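Local coordinates for arylesterase (Sulfolobus solfataricus, PDB 5L2P), which hydrolyses aromatic esters, p-nitrophenyl fatty acid esters and aryl dialkyl phosphates such as paraoxon, as a serine esterase of the GDXG lipolytic family, at residues 222-226 with 227-231; 253-256 with 257-260; 204-208 with 209-213. One frame throughout, in Å; residues are numbered along the deposited sequence.

Contact 1 of 3, residues 222-226 with 227-231; sequences KDLYN and PLFSP
Asn226 O draws in two backbone amides of the turn that follows it. Ser230 N supplies the stronger bond, 2.8 Å to Asn226 O and nearly straight at 173°, whereas Phe229 N gives a weak, bent one. The same residue also uses its side chain: with CG anti to the backbone N (chi1 -164°), Asn226 OD1 swings over Pro227 and accepts from Leu228 N at 3.1 Å, closing an Asx turn. The donor stands somewhat out of the amide plane. Ahead of this, Asp223 O takes Asn226 N at 3.0 Å.

The ring of Phe229 turns back toward residues 223-224. Leu224 O meets its ring edge in plane, 3.7 Å from Phe229 CD2, and the two side chains run alongside each other, Leu224 CD2 lying 4.0 Å from Phe229 CE2. Ser230 OG adds a weak hydrogen bond to Leu224 O. The carboxylate of Asp223 turns elsewhere, to a salt bridge with Arg219.

The whole turn belongs to the connection from helix 212-217 to strand 242-248: Leu224 and Phe229 pack on Val214 of that helix, while Leu228 and Pro231 rest on helix 157-171.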
loop_
_atom_site.group_PDB
_atom_site.type_symbol
_atom_site.label_atom_id
_atom_site.label_comp_id
_atom_site.label_asym_id
_atom_site.label_seq_id
_atom_site.Cartn_x
_atom_site.Cartn_y
_atom_site.Cartn_z
ATOM N N LYS A 222 3.915 -28.859 12.938
ATOM C CA LYS A 222 5.370 -28.667 13.017
ATOM C C LYS A 222 5.999 -28.382 11.660
ATOM O O LYS A 222 7.072 -27.778 11.596
ATOM C CB LYS A 222 6.082 -29.882 13.629
ATOM C CG LYS A 222 5.517 -30.349 14.962
ATOM C CD LYS A 222 6.446 -31.333 15.671
ATOM C CE LYS A 222 5.649 -32.207 16.640
ATOM N NZ LYS A 222 6.480 -33.049 17.555
ATOM N N ASP A 223 5.356 -28.872 10.586
ATOM C CA ASP A 223 5.808 -28.624 9.202
ATOM C C ASP A 223 5.660 -27.172 8.776
ATOM O O ASP A 223 6.340 -26.750 7.848
ATOM C CB ASP A 223 5.024 -29.492 8.193
ATOM C CG ASP A 223 5.362 -30.936 8.282
ATOM O OD1 ASP A 223 6.499 -31.247 8.734
ATOM O OD2 ASP A 223 4.487 -31.761 7.904
ATOM N N LEU A 224 4.760 -26.432 9.424
ATOM C CA LEU A 224 4.560 -25.014 9.106
ATOM C C LEU A 224 5.847 -24.178 9.170
ATOM O O LEU A 224 6.007 -23.274 8.379
ATOM C CB LEU A 224 3.501 -24.397 10.016
ATOM C CG LEU A 224 2.081 -24.917 9.928
ATOM C CD1 LEU A 224 1.301 -24.267 11.065
ATOM C CD2 LEU A 224 1.476 -24.610 8.558
ATOM N N TYR A 225 6.763 -24.509 10.063
ATOM C CA TYR A 225 8.026 -23.755 10.162
ATOM C C TYR A 225 9.200 -24.484 9.548
ATOM O O TYR A 225 10.359 -24.082 9.705
ATOM C CB TYR A 225 8.350 -23.363 11.615
ATOM C CG TYR A 225 8.457 -24.508 12.619
ATOM C CD1 TYR A 225 9.626 -25.255 12.755
ATOM C CD2 TYR A 225 7.399 -24.791 13.469
ATOM C CE1 TYR A 225 9.711 -26.264 13.689
ATOM C CE2 TYR A 225 7.483 -25.800 14.393
ATOM C CZ TYR A 225 8.621 -26.531 14.504
ATOM O OH TYR A 225 8.586 -27.541 15.474
ATOM N N ASN A 226 8.906 -25.537 8.799
ATOM C CA ASN A 226 9.936 -26.245 8.048
ATOM C C ASN A 226 10.321 -25.396 6.841
ATOM O O ASN A 226 9.447 -24.963 6.092
ATOM C CB ASN A 226 9.395 -27.601 7.591
ATOM C CG ASN A 226 10.510 -28.558 7.157
ATOM O OD1 ASN A 226 11.342 -28.209 6.361
ATOM N ND2 ASN A 226 10.511 -29.771 7.679
ATOM N N PRO A 227 11.624 -25.135 6.651
ATOM C CA PRO A 227 12.008 -24.290 5.513
ATOM C C PRO A 227 11.719 -24.910 4.129
ATOM O O PRO A 227 11.525 -24.167 3.182
ATOM C CB PRO A 227 13.513 -24.058 5.723
ATOM C CG PRO A 227 13.778 -24.397 7.138
ATOM C CD PRO A 227 12.771 -25.453 7.519
ATOM N N LEU A 228 11.672 -26.236 4.012
ATOM C CA LEU A 228 11.284 -26.862 2.741
ATOM C C LEU A 228 9.801 -26.663 2.414
ATOM O O LEU A 228 9.418 -26.770 1.252
ATOM C CB LEU A 228 11.594 -28.359 2.718
ATOM C CG LEU A 228 13.072 -28.726 2.912
ATOM C CD1 LEU A 228 13.285 -30.236 2.893
ATOM C CD2 LEU A 228 13.986 -28.078 1.889
ATOM N N PHE A 229 8.980 -26.394 3.422
ATOM C CA PHE A 229 7.610 -26.016 3.201
ATOM C C PHE A 229 7.474 -24.500 3.061
ATOM O O PHE A 229 6.796 -24.008 2.135
ATOM C CB PHE A 229 6.734 -26.525 4.323
ATOM C CG PHE A 229 5.355 -25.931 4.324
ATOM C CD1 PHE A 229 4.418 -26.322 3.399
ATOM C CD2 PHE A 229 4.994 -25.008 5.283
ATOM C CE1 PHE A 229 3.158 -25.784 3.411
ATOM C CE2 PHE A 229 3.737 -24.455 5.304
ATOM C CZ PHE A 229 2.809 -24.838 4.364
ATOM N N SER A 230 8.101 -23.773 4.000
ATOM C CA SER A 230 8.088 -22.305 4.048
ATOM C C SER A 230 9.473 -21.762 3.938
ATOM O O SER A 230 10.089 -21.420 4.951
ATOM C CB SER A 230 7.466 -21.803 5.349
ATOM O OG SER A 230 6.055 -21.975 5.340
ATOM N N PRO A 231 9.985 -21.660 2.713
ATOM C CA PRO A 231 11.360 -21.184 2.529
ATOM C C PRO A 231 11.639 -19.760 3.056
ATOM O O PRO A 231 12.789 -19.411 3.291
ATOM C CB PRO A 231 11.558 -21.251 1.007
ATOM C CG PRO A 231 10.192 -21.457 0.433
ATOM C CD PRO A 231 9.391 -22.137 1.466
#

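Contact 2 of 3, residues 253-256 with 257-260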
loop_
_atom_site.group_PDB
_atom_site.type_symbol
_atom_site.label_atom_id
_atom_site.label_comp_id
_atom_site.label_asym_id
_atom_site.label_seq_id
_atom_site.Cartn_x
_atom_site.Cartn_y
_atom_site.Cartn_z
ATOM N N LEU A 253 -1.093 -14.062 -2.478
ATOM C CA LEU A 253 0.274 -14.486 -2.224
ATOM C C LEU A 253 1.267 -13.430 -2.690
ATOM O O LEU A 253 2.488 -13.678 -2.629
ATOM C CB LEU A 253 0.587 -15.818 -2.971
ATOM C CG LEU A 253 -0.321 -17.017 -2.735
ATOM C CD1 LEU A 253 0.142 -18.194 -3.590
ATOM C CD2 LEU A 253 -0.359 -17.409 -1.266
ATOM N N ARG A 254 0.766 -12.292 -3.190
ATOM C CA ARG A 254 1.637 -11.232 -3.718
ATOM C C ARG A 254 2.720 -10.802 -2.750
ATOM O O ARG A 254 3.888 -10.762 -3.101
ATOM C CB ARG A 254 0.802 -10.026 -4.115
ATOM C CG ARG A 254 1.557 -8.848 -4.741
ATOM C CD ARG A 254 0.677 -7.591 -4.789
ATOM N NE ARG A 254 0.506 -7.018 -3.456
ATOM C CZ ARG A 254 -0.414 -6.144 -3.111
ATOM N NH1 ARG A 254 -1.296 -5.718 -3.989
ATOM N NH2 ARG A 254 -0.440 -5.685 -1.859
ATOM N N ASP A 255 2.335 -10.469 -1.524
ATOM C CA ASP A 255 3.291 -9.848 -0.579
ATOM C C ASP A 255 4.372 -10.807 -0.095
ATOM O O ASP A 255 5.543 -10.408 0.021
ATOM C CB ASP A 255 2.556 -9.180 0.586
ATOM C CG ASP A 255 1.782 -7.900 0.128
ATOM O OD1 ASP A 255 2.151 -7.344 -0.935
ATOM O OD2 ASP A 255 0.819 -7.476 0.797
ATOM N N GLN A 256 4.040 -12.073 0.140
ATOM C CA GLN A 256 5.047 -13.084 0.516
ATOM C C GLN A 256 6.053 -13.342 -0.590
ATOM O O GLN A 256 7.245 -13.515 -0.306
ATOM C CB GLN A 256 4.415 -14.420 0.963
ATOM C CG GLN A 256 3.686 -15.205 -0.090
ATOM C CD GLN A 256 2.857 -16.328 0.521
ATOM O OE1 GLN A 256 3.276 -17.502 0.580
ATOM N NE2 GLN A 256 1.673 -15.976 0.987
ATOM N N GLY A 257 5.599 -13.377 -1.848
ATOM C CA GLY A 257 6.510 -13.489 -2.985
ATOM C C GLY A 257 7.477 -12.301 -3.074
ATOM O O GLY A 257 8.655 -12.473 -3.274
ATOM N N GLU A 258 6.969 -11.091 -2.966
ATOM C CA GLU A 258 7.822 -9.894 -2.985
ATOM C C GLU A 258 8.781 -9.838 -1.786
ATOM O O GLU A 258 9.907 -9.467 -1.946
ATOM C CB GLU A 258 6.971 -8.630 -3.097
ATOM C CG GLU A 258 6.281 -8.537 -4.476
ATOM C CD GLU A 258 5.354 -7.338 -4.628
ATOM O OE1 GLU A 258 4.950 -6.708 -3.614
ATOM O OE2 GLU A 258 5.013 -7.014 -5.774
ATOM N N ALA A 259 8.335 -10.328 -0.633
ATOM C CA ALA A 259 9.197 -10.542 0.521
ATOM C C ALA A 259 10.345 -11.506 0.301
ATOM O O ALA A 259 11.459 -11.267 0.744
ATOM C CB ALA A 259 8.361 -11.035 1.680
ATOM N N TYR A 260 10.070 -12.626 -0.365
ATOM C CA TYR A 260 11.081 -13.635 -0.696
ATOM C C TYR A 260 12.142 -13.046 -1.612
ATOM O O TYR A 260 13.322 -13.250 -1.413
ATOM C CB TYR A 260 10.414 -14.832 -1.398
ATOM C CG TYR A 260 11.365 -15.991 -1.681
ATOM C CD1 TYR A 260 11.845 -16.793 -0.665
ATOM C CD2 TYR A 260 11.784 -16.277 -2.971
ATOM C CE1 TYR A 260 12.720 -17.849 -0.920
ATOM C CE2 TYR A 260 12.670 -17.316 -3.229
ATOM C CZ TYR A 260 13.147 -18.083 -2.195
ATOM O OH TYR A 260 14.045 -19.127 -2.411
#
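Arg254 runs extended from its backbone, CG opposite N (chi1 -178°), then bends at chi3 (73°), which curls the guanidinium back beside Asp255 while its CG stays next to the Glu258 carboxylate, 4.0 Å from Glu258 OE2. NE and NH2 of Arg254 both close on one oxygen in a side-on salt bridge, at 3.0 Å from NE to Asp255 OD1 and 3.2 Å from NH2 to Asp255 OD1. That oxygen lies in the guanidinium plane, whereas NE reaches it from above the carboxylate plane.

Glu258 is near but makes no salt bridge with Arg254: its OE1 sits well out of the guanidinium plane. Asp255 OD1 and Glu258 OE1 come within 3.9 Å, a pairing of like charges that Arg254, together with Arg275 of the same chain and Lys193 of a second subunit, both of which form salt bridges with Glu258, probably offsets. Replacing Arg254 by an alanine takes both guanidinium donors from Asp255 OD1, and the two carboxylates would probably repel each other more strongly.

Beneath the side chains the regular i to i+4 ladder sets in, with Gly257 N 3.2 Å from Leu253 O and Ala259 N 2.9 Å from Asp255 O. These are the first two turns of helix 254-266, the crossover helix of a beta-alpha-beta unit in the alpha/beta hydrolase fold, beginning just after Asp251, the inferred catalytic acid.

Contact 3 of 3, residues 204-208 with 209-213; sequences LDINL and PVDYG
A cis-proline turn leads the chain into helix 212-217, with Asp211 at the N-cap position. The peptide bond between Leu208 and Pro209 is cis, which brings Leu208 CA and Pro209 CA to 3.0 Å, and residues 207-210 form a type VI turn around it. Pro209 CD therefore sits on the same side of the peptide as Leu208 O, and Leu208 CB, on the other side, faces the proline backbone 3.5 Å from Pro209 CA. No hydrogen bond closes this turn; the reversal rests on the cis bond and on packing.

The chain doubles back so that Asp211 returns beside Asn207, Asn207 CA and Asp211 CA being 4.7 Å apart. Asp211 CB lies against Asn207 O at 3.3 Å, a carbon-to-oxygen contact, while Asp211 N, at a similar distance from that oxygen, is too poorly angled to bond. The methyl branch of Ile206 comes in beside it: with CG1 anti to its carbonyl carbon (chi1 -58°), Ile206 turns CG2 to the aspartate, 3.7 Å from Asp211 CB and 4.0 Å from Asp211 CG. The aliphatic stem of the aspartate is thus covered by an apolar group and a peptide oxygen together. Asn207 turns its amide oxygen elsewhere, to a hydrogen bond with Lys200 NZ.

Residues 204-213 link helix 193-197 to helix 212-217. Ile206 and Leu208 pack on Met195 and Asn196 of helix 193-197, and Leu208 and Pro209 also meet Arg263 and Glu235 of a second subunit, while beyond Asp211 the chain continues directly into helix 212-217.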
loop_
_atom_site.group_PDB
_atom_site.type_symbol
_atom_site.label_atom_id
_atom_site.label_comp_id
_atom_site.label_asym_id
_atom_site.label_seq_id
_atom_site.Cartn_x
_atom_site.Cartn_y
_atom_site.Cartn_z
ATOM N N LEU A 204 -8.201 -17.651 -6.447
ATOM C CA LEU A 204 -7.463 -18.326 -5.377
ATOM C C LEU A 204 -8.086 -18.046 -4.017
ATOM O O LEU A 204 -7.646 -17.103 -3.322
ATOM C CB LEU A 204 -5.999 -17.844 -5.327
ATOM C CG LEU A 204 -5.082 -18.608 -4.388
ATOM C CD1 LEU A 204 -5.141 -20.100 -4.722
ATOM C CD2 LEU A 204 -3.644 -18.141 -4.545
ATOM N N ASP A 205 -9.092 -18.837 -3.652
ATOM C CA ASP A 205 -9.787 -18.634 -2.407
ATOM C C ASP A 205 -9.127 -19.349 -1.236
ATOM O O ASP A 205 -9.107 -20.540 -1.195
ATOM C CB ASP A 205 -11.246 -19.055 -2.504
ATOM C CG ASP A 205 -12.037 -18.195 -3.477
ATOM O OD1 ASP A 205 -12.168 -16.982 -3.278
ATOM O OD2 ASP A 205 -12.584 -18.772 -4.435
ATOM N N ILE A 206 -8.664 -18.578 -0.251
ATOM C CA ILE A 206 -7.900 -19.067 0.896
ATOM C C ILE A 206 -8.616 -18.781 2.216
ATOM O O ILE A 206 -9.043 -17.683 2.463
ATOM C CB ILE A 206 -6.530 -18.368 0.930
ATOM C CG1 ILE A 206 -5.785 -18.621 -0.376
ATOM C CG2 ILE A 206 -5.691 -18.844 2.115
ATOM C CD1 ILE A 206 -4.474 -17.860 -0.480
ATOM N N ASN A 207 -8.776 -19.790 3.062
ATOM C CA ASN A 207 -9.298 -19.611 4.421
ATOM C C ASN A 207 -8.157 -19.470 5.401
ATOM O O ASN A 207 -7.068 -20.014 5.183
ATOM C CB ASN A 207 -10.194 -20.793 4.847
ATOM C CG ASN A 207 -11.563 -20.751 4.182
ATOM O OD1 ASN A 207 -12.213 -19.691 4.140
ATOM N ND2 ASN A 207 -12.016 -21.899 3.648
ATOM N N LEU A 208 -8.406 -18.738 6.489
ATOM C CA LEU A 208 -7.390 -18.491 7.532
ATOM C C LEU A 208 -7.842 -19.096 8.852
ATOM O O LEU A 208 -9.028 -19.140 9.121
ATOM C CB LEU A 208 -7.133 -16.987 7.692
ATOM C CG LEU A 208 -6.606 -16.217 6.462
ATOM C CD1 LEU A 208 -6.392 -14.729 6.803
ATOM C CD2 LEU A 208 -5.351 -16.795 5.837
ATOM N N PRO A 209 -6.917 -19.533 9.703
ATOM C CA PRO A 209 -5.460 -19.408 9.590
ATOM C C PRO A 209 -4.782 -20.420 8.662
ATOM O O PRO A 209 -3.777 -20.082 8.023
ATOM C CB PRO A 209 -4.972 -19.601 11.043
ATOM C CG PRO A 209 -5.994 -20.477 11.642
ATOM C CD PRO A 209 -7.317 -20.116 10.996
ATOM N N VAL A 210 -5.297 -21.643 8.596
ATOM C CA VAL A 210 -4.662 -22.669 7.754
ATOM C C VAL A 210 -5.663 -23.114 6.675
ATOM O O VAL A 210 -6.699 -23.693 6.988
ATOM C CB VAL A 210 -4.224 -23.901 8.584
ATOM C CG1 VAL A 210 -3.376 -24.829 7.748
ATOM C CG2 VAL A 210 -3.430 -23.488 9.811
ATOM N N ASP A 211 -5.363 -22.873 5.399
ATOM C CA ASP A 211 -6.310 -23.227 4.348
ATOM C C ASP A 211 -6.269 -24.722 4.005
ATOM O O ASP A 211 -5.399 -25.483 4.469
ATOM C CB ASP A 211 -6.161 -22.375 3.092
ATOM C CG ASP A 211 -4.984 -22.789 2.235
ATOM O OD1 ASP A 211 -3.886 -23.007 2.790
ATOM O OD2 ASP A 211 -5.174 -22.920 1.008
ATOM N N TYR A 212 -7.264 -25.108 3.202
ATOM C CA TYR A 212 -7.529 -26.489 2.853
ATOM C C TYR A 212 -6.334 -27.144 2.183
ATOM O O TYR A 212 -6.013 -28.294 2.497
ATOM C CB TYR A 212 -8.740 -26.549 1.924
ATOM C CG TYR A 212 -9.138 -27.927 1.496
ATOM C CD1 TYR A 212 -9.416 -28.901 2.442
ATOM C CD2 TYR A 212 -9.255 -28.261 0.140
ATOM C CE1 TYR A 212 -9.794 -30.185 2.061
ATOM C CE2 TYR A 212 -9.652 -29.541 -0.257
ATOM C CZ TYR A 212 -9.904 -30.504 0.710
ATOM O OH TYR A 212 -10.290 -31.793 0.360
ATOM N N GLY A 213 -5.689 -26.429 1.264
ATOM C CA GLY A 213 -4.593 -27.009 0.510
ATOM C C GLY A 213 -3.398 -27.349 1.368
ATOM O O GLY A 213 -2.783 -28.381 1.187
#

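Overall arrangement
The three contacts follow one another along the chain in the order 3, 1, 2, with their centres about 16 Å apart in every pair, and each touches a second subunit. Contact 2 is the meeting point: Leu253 CD1 packs on Leu204 CD2 of contact 3 at 3.9 Å, and Tyr260 CE1 meets Pro231 CB of contact 1 at 4.1 Å. Contacts 1 and 3 do not touch, their nearest atoms being about 5 Å apart. Around the inferred catalytic triad, the Leu253 side chain is about 4 Å from those of Asp251 and His281, that of Ile206 about 6 Å from Asp251, and that of Phe229 about 11 Å from Ser156.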